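Local coordinates for CysQ, sulfite synthesis pathway protein (Bacteroides thetaiotaomicron VPI-5482, PDB 3B8B) that probably hydrolyses adenosine 3',5'-bisphosphate to AMP and phosphate with the help of magnesium, as a member of the inositol monophosphatase superfamily, at residues L198-K210 / K234-E246. Residues are numbered along the deposited sequence; the frame is centred on the assembly and turned at random. Where two conformers were deposited one is given.
With SO4 (sulfate ion), chain B.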
ATOM      1  N   LEU A 198      -2.967 -18.406  -5.946  1.00 28.27           N
ATOM      2  CA  LEU A 198      -2.965 -17.530  -7.111  1.00 26.46           C
ATOM      3  C   LEU A 198      -4.149 -17.924  -7.984  1.00 23.62           C
ATOM      4  O   LEU A 198      -4.528 -19.091  -8.035  1.00 24.14           O
ATOM      5  CB  LEU A 198      -1.684 -17.734  -7.885  1.00 26.33           C
ATOM      6  CG  LEU A 198      -0.379 -17.498  -7.091  1.00 29.52           C
ATOM      7  CD1 LEU A 198       0.765 -17.512  -8.062  1.00 34.14           C
ATOM      8  CD2 LEU A 198      -0.471 -16.180  -6.326  1.00 30.02           C
ATOM      9  N   THR A 199      -4.707 -16.965  -8.695  1.00 20.95           N
ATOM     10  CA  THR A 199      -5.777 -17.294  -9.640  1.00 19.04           C
ATOM     11  C   THR A 199      -5.181 -17.983 -10.879  1.00 18.52           C
ATOM     12  O   THR A 199      -4.014 -17.792 -11.201  1.00 18.53           O
ATOM     13  CB  THR A 199      -6.529 -16.051 -10.093  1.00 18.95           C
ATOM     14  OG1 THR A 199      -5.645 -15.217 -10.856  1.00 18.16           O
ATOM     15  CG2 THR A 199      -7.084 -15.267  -8.886  1.00 18.56           C
ATOM     16  N   PRO A 200      -6.004 -18.748 -11.617  1.00 17.55           N
ATOM     17  CA  PRO A 200      -5.499 -19.357 -12.848  1.00 18.30           C
ATOM     18  C   PRO A 200      -5.132 -18.319 -13.893  1.00 17.01           C
ATOM     19  O   PRO A 200      -4.276 -18.591 -14.724  1.00 17.57           O
ATOM     20  CB  PRO A 200      -6.645 -20.241 -13.327  1.00 18.67           C
ATOM     21  CG  PRO A 200      -7.733 -20.025 -12.451  1.00 20.17           C
ATOM     22  CD  PRO A 200      -7.372 -19.185 -11.297  1.00 18.43           C
ATOM     23  N   GLU A 201      -5.733 -17.137 -13.796  1.00 17.49           N
ATOM     24  CA  GLU A 201      -5.452 -16.042 -14.740  1.00 17.36           C
ATOM     25  C   GLU A 201      -4.057 -15.489 -14.478  1.00 18.34           C
ATOM     26  O   GLU A 201      -3.227 -15.374 -15.390  1.00 18.38           O
ATOM     27  CB  GLU A 201      -6.544 -14.966 -14.680  1.00 18.41           C
ATOM     28  CG  GLU A 201      -7.909 -15.494 -15.096  1.00 17.84           C
ATOM     29  CD  GLU A 201      -8.712 -16.239 -14.020  1.00 19.80           C
ATOM     30  OE1 GLU A 201      -8.320 -16.281 -12.841  1.00 18.60           O
ATOM     31  OE2 GLU A 201      -9.748 -16.822 -14.381  1.00 21.24           O
ATOM     32  N   THR A 202      -3.759 -15.253 -13.213  1.00 17.86           N
ATOM     33  CA  THR A 202      -2.414 -14.812 -12.838  1.00 18.71           C
ATOM     34  C   THR A 202      -1.379 -15.892 -13.171  1.00 19.12           C
ATOM     35  O   THR A 202      -0.331 -15.602 -13.763  1.00 19.90           O
ATOM     36  CB  THR A 202      -2.346 -14.417 -11.359  1.00 18.08           C
ATOM     37  OG1 THR A 202      -3.273 -13.341 -11.088  1.00 17.65           O
ATOM     38  CG2 THR A 202      -0.904 -13.968 -10.998  1.00 20.19           C
ATOM     39  N   GLU A 203      -1.679 -17.144 -12.848  1.00 18.64           N
ATOM     40  CA  GLU A 203      -0.734 -18.230 -13.089  0.50 18.63           C
ATOM     41  C   GLU A 203      -0.438 -18.365 -14.584  1.00 18.57           C
ATOM     42  O   GLU A 203       0.679 -18.655 -14.997  1.00 18.75           O
ATOM     43  CB  GLU A 203      -1.270 -19.544 -12.540  0.50 19.75           C
ATOM     44  CG  GLU A 203      -0.193 -20.603 -12.378  0.50 21.81           C
ATOM     45  CD  GLU A 203       0.633 -20.393 -11.125  0.50 24.10           C
ATOM     46  OE1 GLU A 203       0.071 -20.484 -10.010  0.50 25.49           O
ATOM     47  OE2 GLU A 203       1.844 -20.124 -11.256  0.50 30.33           O
ATOM     48  N   THR A 204      -1.461 -18.146 -15.409  1.00 17.43           N
ATOM     49  CA  THR A 204      -1.291 -18.221 -16.858  1.00 17.43           C
ATOM     50  C   THR A 204      -0.321 -17.133 -17.349  1.00 17.13           C
ATOM     51  O   THR A 204       0.546 -17.398 -18.177  1.00 17.85           O
ATOM     52  CB  THR A 204      -2.670 -18.115 -17.556  1.00 16.59           C
ATOM     53  OG1 THR A 204      -3.430 -19.301 -17.271  1.00 17.01           O
ATOM     54  CG2 THR A 204      -2.517 -18.029 -19.126  1.00 16.70           C
ATOM     55  N   TYR A 205      -0.486 -15.921 -16.849  1.00 17.78           N
ATOM     56  CA  TYR A 205       0.396 -14.815 -17.209  1.00 18.91           C
ATOM     57  C   TYR A 205       1.831 -15.119 -16.741  1.00 19.41           C
ATOM     58  O   TYR A 205       2.776 -14.984 -17.500  1.00 19.58           O
ATOM     59  CB  TYR A 205      -0.079 -13.515 -16.625  1.00 20.91           C
ATOM     60  CG  TYR A 205       0.700 -12.337 -17.127  1.00 22.16           C
ATOM     61  CD1 TYR A 205       0.445 -11.802 -18.359  1.00 26.15           C
ATOM     62  CD2 TYR A 205       1.688 -11.762 -16.359  1.00 24.48           C
ATOM     63  CE1 TYR A 205       1.149 -10.731 -18.818  1.00 27.68           C
ATOM     64  CE2 TYR A 205       2.396 -10.688 -16.813  1.00 25.58           C
ATOM     65  CZ  TYR A 205       2.135 -10.190 -18.046  1.00 27.62           C
ATOM     66  OH  TYR A 205       2.844  -9.118 -18.519  1.00 30.51           O
ATOM     67  N   ILE A 206       1.953 -15.586 -15.511  1.00 19.68           N
ATOM     68  CA  ILE A 206       3.305 -15.944 -14.991  1.00 20.32           C
ATOM     69  C   ILE A 206       3.962 -17.059 -15.824  1.00 20.35           C
ATOM     70  O   ILE A 206       5.178 -17.005 -16.128  1.00 19.75           O
ATOM     71  CB  ILE A 206       3.228 -16.277 -13.490  1.00 20.33           C
ATOM     72  CG1 ILE A 206       2.912 -15.019 -12.687  1.00 20.22           C
ATOM     73  CG2 ILE A 206       4.587 -16.887 -12.990  1.00 21.61           C
ATOM     74  CD1 ILE A 206       2.602 -15.254 -11.217  1.00 22.67           C
ATOM     75  N   ALA A 207       3.191 -18.079 -16.223  1.00 19.87           N
ATOM     76  CA  ALA A 207       3.701 -19.130 -17.084  1.00 21.33           C
ATOM     77  C   ALA A 207       4.256 -18.534 -18.380  1.00 21.59           C
ATOM     78  O   ALA A 207       5.317 -18.957 -18.856  1.00 22.17           O
ATOM     79  CB  ALA A 207       2.606 -20.206 -17.368  1.00 21.03           C
ATOM     80  N   ASP A 208       3.541 -17.575 -18.951  1.00 22.15           N
ATOM     81  CA  ASP A 208       4.019 -16.913 -20.154  0.50 22.71           C
ATOM     82  C   ASP A 208       5.295 -16.094 -19.910  1.00 22.61           C
ATOM     83  O   ASP A 208       6.227 -16.123 -20.749  1.00 23.60           O
ATOM     84  CB  ASP A 208       2.942 -16.007 -20.737  0.50 23.47           C
ATOM     85  CG  ASP A 208       3.186 -15.703 -22.193  0.50 25.90           C
ATOM     86  OD1 ASP A 208       3.466 -16.648 -22.953  0.50 29.31           O
ATOM     87  OD2 ASP A 208       3.115 -14.510 -22.553  0.50 32.49           O
ATOM     88  N   LEU A 209       5.348 -15.382 -18.786  1.00 22.00           N
ATOM     89  CA  LEU A 209       6.582 -14.640 -18.407  1.00 22.40           C
ATOM     90  C   LEU A 209       7.748 -15.627 -18.317  1.00 22.23           C
ATOM     91  O   LEU A 209       8.870 -15.334 -18.749  1.00 22.01           O
ATOM     92  CB  LEU A 209       6.443 -13.920 -17.071  1.00 22.31           C
ATOM     93  CG  LEU A 209       5.561 -12.682 -16.960  1.00 24.50           C
ATOM     94  CD1 LEU A 209       5.422 -12.258 -15.514  1.00 24.59           C
ATOM     95  CD2 LEU A 209       6.061 -11.548 -17.882  1.00 29.07           C
ATOM     96  N   LYS A 210       7.487 -16.790 -17.738  1.00 21.92           N
ATOM     97  CA  LYS A 210       8.546 -17.792 -17.530  1.00 22.52           C
ATOM     98  C   LYS A 210       9.065 -18.318 -18.852  1.00 23.68           C
ATOM     99  O   LYS A 210      10.244 -18.645 -18.981  1.00 24.12           O
ATOM    100  CB  LYS A 210       8.048 -18.937 -16.659  1.00 22.18           C
ATOM    101  CG  LYS A 210       7.841 -18.562 -15.192  1.00 21.95           C
ATOM    102  CD  LYS A 210       7.092 -19.641 -14.460  1.00 21.72           C
ATOM    103  CE  LYS A 210       7.212 -19.498 -12.962  1.00 21.17           C
ATOM    104  NZ  LYS A 210       6.480 -20.618 -12.249  1.00 21.01           N
ATOM    105  N   LYS A 234      13.404  -4.380  -6.659  1.00 22.39           N
ATOM    106  CA  LYS A 234      13.655  -5.779  -6.280  0.50 22.50           C
ATOM    107  C   LYS A 234      12.909  -6.776  -7.160  1.00 23.34           C
ATOM    108  O   LYS A 234      13.228  -7.983  -7.165  1.00 24.21           O
ATOM    109  CB  LYS A 234      13.281  -6.020  -4.818  0.50 23.41           C
ATOM    110  CG  LYS A 234      14.114  -5.243  -3.798  0.50 23.83           C
ATOM    111  CD  LYS A 234      15.579  -5.672  -3.783  0.50 25.94           C
ATOM    112  CE  LYS A 234      16.326  -5.162  -2.537  0.50 27.00           C
ATOM    113  NZ  LYS A 234      16.613  -3.690  -2.542  0.50 25.99           N
ATOM    114  N   ALA A 235      11.938  -6.296  -7.914  1.00 22.54           N
ATOM    115  CA  ALA A 235      11.183  -7.139  -8.846  1.00 22.10           C
ATOM    116  C   ALA A 235      10.894  -6.319 -10.091  1.00 22.05           C
ATOM    117  O   ALA A 235      10.727  -5.097 -10.001  1.00 22.79           O
ATOM    118  CB  ALA A 235       9.888  -7.620  -8.197  1.00 22.08           C
ATOM    119  N   ASP A 236      10.825  -6.972 -11.233  1.00 20.97           N
ATOM    120  CA  ASP A 236      10.507  -6.318 -12.488  1.00 20.98           C
ATOM    121  C   ASP A 236       9.005  -6.138 -12.695  1.00 21.79           C
ATOM    122  O   ASP A 236       8.568  -5.163 -13.309  1.00 22.59           O
ATOM    123  CB  ASP A 236      11.076  -7.104 -13.641  1.00 21.56           C
ATOM    124  CG  ASP A 236      12.589  -7.120 -13.613  1.00 26.36           C
ATOM    125  OD1 ASP A 236      13.185  -6.101 -13.992  1.00 34.61           O
ATOM    126  OD2 ASP A 236      13.175  -8.096 -13.171  1.00 23.25           O
ATOM    127  N   VAL A 237       8.223  -7.115 -12.260  1.00 21.17           N
ATOM    128  CA  VAL A 237       6.787  -7.102 -12.554  1.00 21.14           C
ATOM    129  C   VAL A 237       6.004  -7.730 -11.420  1.00 21.24           C
ATOM    130  O   VAL A 237       6.431  -8.736 -10.851  1.00 21.30           O
ATOM    131  CB  VAL A 237       6.457  -7.798 -13.903  1.00 22.23           C
ATOM    132  CG1 VAL A 237       6.798  -9.281 -13.870  1.00 24.27           C
ATOM    133  CG2 VAL A 237       4.990  -7.576 -14.278  1.00 22.39           C
ATOM    134  N   TYR A 238       4.861  -7.122 -11.115  1.00 20.46           N
ATOM    135  CA  TYR A 238       3.866  -7.674 -10.209  1.00 20.24           C
ATOM    136  C   TYR A 238       2.523  -7.680 -10.945  1.00 19.73           C
ATOM    137  O   TYR A 238       1.865  -6.633 -11.006  1.00 20.15           O
ATOM    138  CB  TYR A 238       3.796  -6.888  -8.909  1.00 20.70           C
ATOM    139  CG  TYR A 238       2.592  -7.194  -8.051  1.00 19.68           C
ATOM    140  CD1 TYR A 238       2.071  -8.492  -7.979  1.00 19.82           C
ATOM    141  CD2 TYR A 238       1.955  -6.197  -7.319  1.00 19.25           C
ATOM    142  CE1 TYR A 238       0.945  -8.768  -7.210  1.00 20.08           C
ATOM    143  CE2 TYR A 238       0.826  -6.458  -6.557  1.00 20.66           C
ATOM    144  CZ  TYR A 238       0.311  -7.749  -6.509  1.00 20.45           C
ATOM    145  OH  TYR A 238      -0.816  -8.009  -5.743  1.00 21.63           O
ATOM    146  N   PRO A 239       2.162  -8.825 -11.531  1.00 19.80           N
ATOM    147  CA  PRO A 239       0.868  -8.928 -12.216  1.00 19.77           C
ATOM    148  C   PRO A 239      -0.157  -9.457 -11.245  1.00 21.04           C
ATOM    149  O   PRO A 239       0.124 -10.413 -10.497  1.00 22.68           O
ATOM    150  CB  PRO A 239       1.166  -9.918 -13.337  1.00 21.29           C
ATOM    151  CG  PRO A 239       2.191 -10.874 -12.705  1.00 21.01           C
ATOM    152  CD  PRO A 239       2.959 -10.070 -11.690  1.00 19.76           C
ATOM    153  N   ARG A 240      -1.337  -8.870 -11.212  1.00 20.31           N
ATOM    154  CA  ARG A 240      -2.388  -9.366 -10.325  1.00 19.67           C
ATOM    155  C   ARG A 240      -3.684  -9.441 -11.128  1.00 19.31           C
ATOM    156  O   ARG A 240      -4.386  -8.443 -11.309  1.00 19.71           O
ATOM    157  CB  ARG A 240      -2.538  -8.513  -9.068  1.00 20.16           C
ATOM    158  CG  ARG A 240      -3.389  -9.177  -8.002  1.00 21.70           C
ATOM    159  CD  ARG A 240      -2.656 -10.375  -7.520  1.00 24.09           C
ATOM    160  NE  ARG A 240      -3.360 -11.175  -6.538  1.00 27.97           N
ATOM    161  CZ  ARG A 240      -3.358 -10.913  -5.232  1.00 30.14           C
ATOM    162  NH1 ARG A 240      -2.746  -9.834  -4.760  1.00 26.89           N
ATOM    163  NH2 ARG A 240      -3.978 -11.738  -4.390  1.00 31.08           N
ATOM    164  N   PHE A 241      -3.970 -10.638 -11.638  1.00 18.63           N
ATOM    165  CA  PHE A 241      -5.176 -10.881 -12.447  1.00 18.71           C
ATOM    166  C   PHE A 241      -6.227 -11.525 -11.553  1.00 19.74           C
ATOM    167  O   PHE A 241      -6.598 -12.704 -11.696  1.00 19.35           O
ATOM    168  CB  PHE A 241      -4.840 -11.730 -13.670  1.00 19.65           C
ATOM    169  CG  PHE A 241      -3.876 -11.075 -14.641  1.00 18.30           C
ATOM    170  CD1 PHE A 241      -3.300  -9.818 -14.398  1.00 22.61           C
ATOM    171  CD2 PHE A 241      -3.534 -11.727 -15.797  1.00 22.25           C
ATOM    172  CE1 PHE A 241      -2.395  -9.264 -15.323  1.00 21.83           C
ATOM    173  CE2 PHE A 241      -2.669 -11.169 -16.719  1.00 21.90           C
ATOM    174  CZ  PHE A 241      -2.092  -9.957 -16.475  1.00 22.25           C
ATOM    175  N   ALA A 242      -6.668 -10.703 -10.602  1.00 19.62           N
ATOM    176  CA  ALA A 242      -7.529 -11.112  -9.513  1.00 19.83           C
ATOM    177  C   ALA A 242      -8.221  -9.841  -9.042  1.00 20.64           C
ATOM    178  O   ALA A 242      -7.660  -8.763  -9.175  1.00 20.91           O
ATOM    179  CB  ALA A 242      -6.711 -11.741  -8.395  1.00 20.22           C
ATOM    180  N   PRO A 243      -9.399  -9.970  -8.446  1.00 20.67           N
ATOM    181  CA  PRO A 243     -10.092  -8.821  -7.902  1.00 20.55           C
ATOM    182  C   PRO A 243      -9.382  -8.255  -6.654  1.00 20.98           C
ATOM    183  O   PRO A 243      -8.971  -9.006  -5.764  1.00 21.67           O
ATOM    184  CB  PRO A 243     -11.496  -9.364  -7.591  1.00 21.79           C
ATOM    185  CG  PRO A 243     -11.282 -10.807  -7.371  1.00 21.00           C
ATOM    186  CD  PRO A 243     -10.137 -11.226  -8.219  1.00 21.31           C
ATOM    187  N   THR A 244      -9.171  -6.941  -6.651  1.00 20.27           N
ATOM    188  CA  THR A 244      -8.638  -6.222  -5.478  1.00 20.55           C
ATOM    189  C   THR A 244      -9.445  -4.938  -5.379  1.00 20.86           C
ATOM    190  O   THR A 244     -10.149  -4.598  -6.299  1.00 19.34           O
ATOM    191  CB  THR A 244      -7.150  -5.885  -5.636  1.00 20.84           C
ATOM    192  OG1 THR A 244      -6.960  -4.970  -6.729  1.00 20.46           O
ATOM    193  CG2 THR A 244      -6.278  -7.131  -5.812  1.00 20.74           C
HETATM  194  N   MSE A 245      -9.364  -4.262  -4.231  1.00 20.81           N
HETATM  195  CA  MSE A 245     -10.079  -3.035  -3.985  1.00 20.89           C
HETATM  196  C   MSE A 245      -9.130  -1.830  -4.100  1.00 19.52           C
HETATM  197  O   MSE A 245      -7.932  -1.930  -3.810  1.00 19.52           O
HETATM  198  CB  MSE A 245     -10.719  -3.033  -2.579  1.00 21.70           C
HETATM  199  CG  MSE A 245     -11.662  -4.181  -2.319  1.00 25.20           C
HETATM  200 SE   MSE A 245     -13.209  -4.092  -3.499  0.80 32.86          SE
HETATM  201  CE  MSE A 245     -14.155  -2.700  -2.690  1.00 26.63           C
ATOM    202  N   GLU A 246      -9.689  -0.692  -4.488  1.00 20.20           N
ATOM    203  CA  GLU A 246      -8.909   0.544  -4.653  1.00 19.91           C
ATOM    204  C   GLU A 246      -7.986   0.857  -3.483  1.00 19.60           C
ATOM    205  O   GLU A 246      -6.856   1.275  -3.668  1.00 19.83           O
ATOM    206  CB  GLU A 246      -9.802   1.745  -4.869  1.00 19.77           C
ATOM    207  CG  GLU A 246     -10.473   1.817  -6.249  1.00 19.42           C
ATOM    208  CD  GLU A 246     -11.192   3.126  -6.471  1.00 21.19           C
ATOM    209  OE1 GLU A 246     -10.895   4.123  -5.749  1.00 20.59           O
ATOM    210  OE2 GLU A 246     -12.029   3.197  -7.392  1.00 19.31           O
TER
HETATM  211  S   SO4 B 269      -2.619 -10.297  -1.046  1.00 35.14           S
HETATM  212  O1  SO4 B 269      -2.266  -9.179  -1.928  1.00 26.87           O
HETATM  213  O2  SO4 B 269      -3.056  -9.730   0.237  1.00 33.03           O
HETATM  214  O3  SO4 B 269      -3.779 -11.006  -1.631  1.00 36.43           O
HETATM  215  O4  SO4 B 269      -1.587 -11.263  -0.881  1.00 31.63           O
HETATM  216  O   HOH W   1      -9.185 -14.038 -11.390  1.00 30.99           O
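Chi1 of 66° sets Thr199 OG1 between its own backbone N and carbonyl carbon, facing Phe241 O, while Thr202 OG1, anti to its carbonyl carbon, meets Phe241 N. Thr199 OG1 donates to Phe241 O (2.8 Å) from above the carbonyl plane. As N-cap of helix 200-212 it also accepts from Thr202 N and Thr202 OG1; Thr202 OG1 in turn accepts from Phe241 N (2.8 Å). Threonine suits both places: each hydroxyl gives and accepts, and the Thr199 methyl CG2 packs on Ala242 CB. With an alanine at Thr199, the helix start is likely to lose its capping acceptor and Phe241 O its hydroxyl donor. One turn on, the Tyr205 ring takes Phe241 CZ over one face, the planes inclined at 53°; flat Phe241 also stacks with Trp283. Pro239 offers CB and CG as apolar surface to Tyr205 and Ile206, and Leu209 CD1 and Val237 CG1 meet tip to tip. Arg240 starts away from the helix, and its guanidinium holds a sulfate, probably from the crystallisation liquor, through NH1 and NH2, near the predicted magnesium ligands Asp108 and Asp248. Such a capped helix, nearly antiparallel (146°) over strand 238-240, belongs to the layered alpha/beta architecture of the inositol monophosphatase fold.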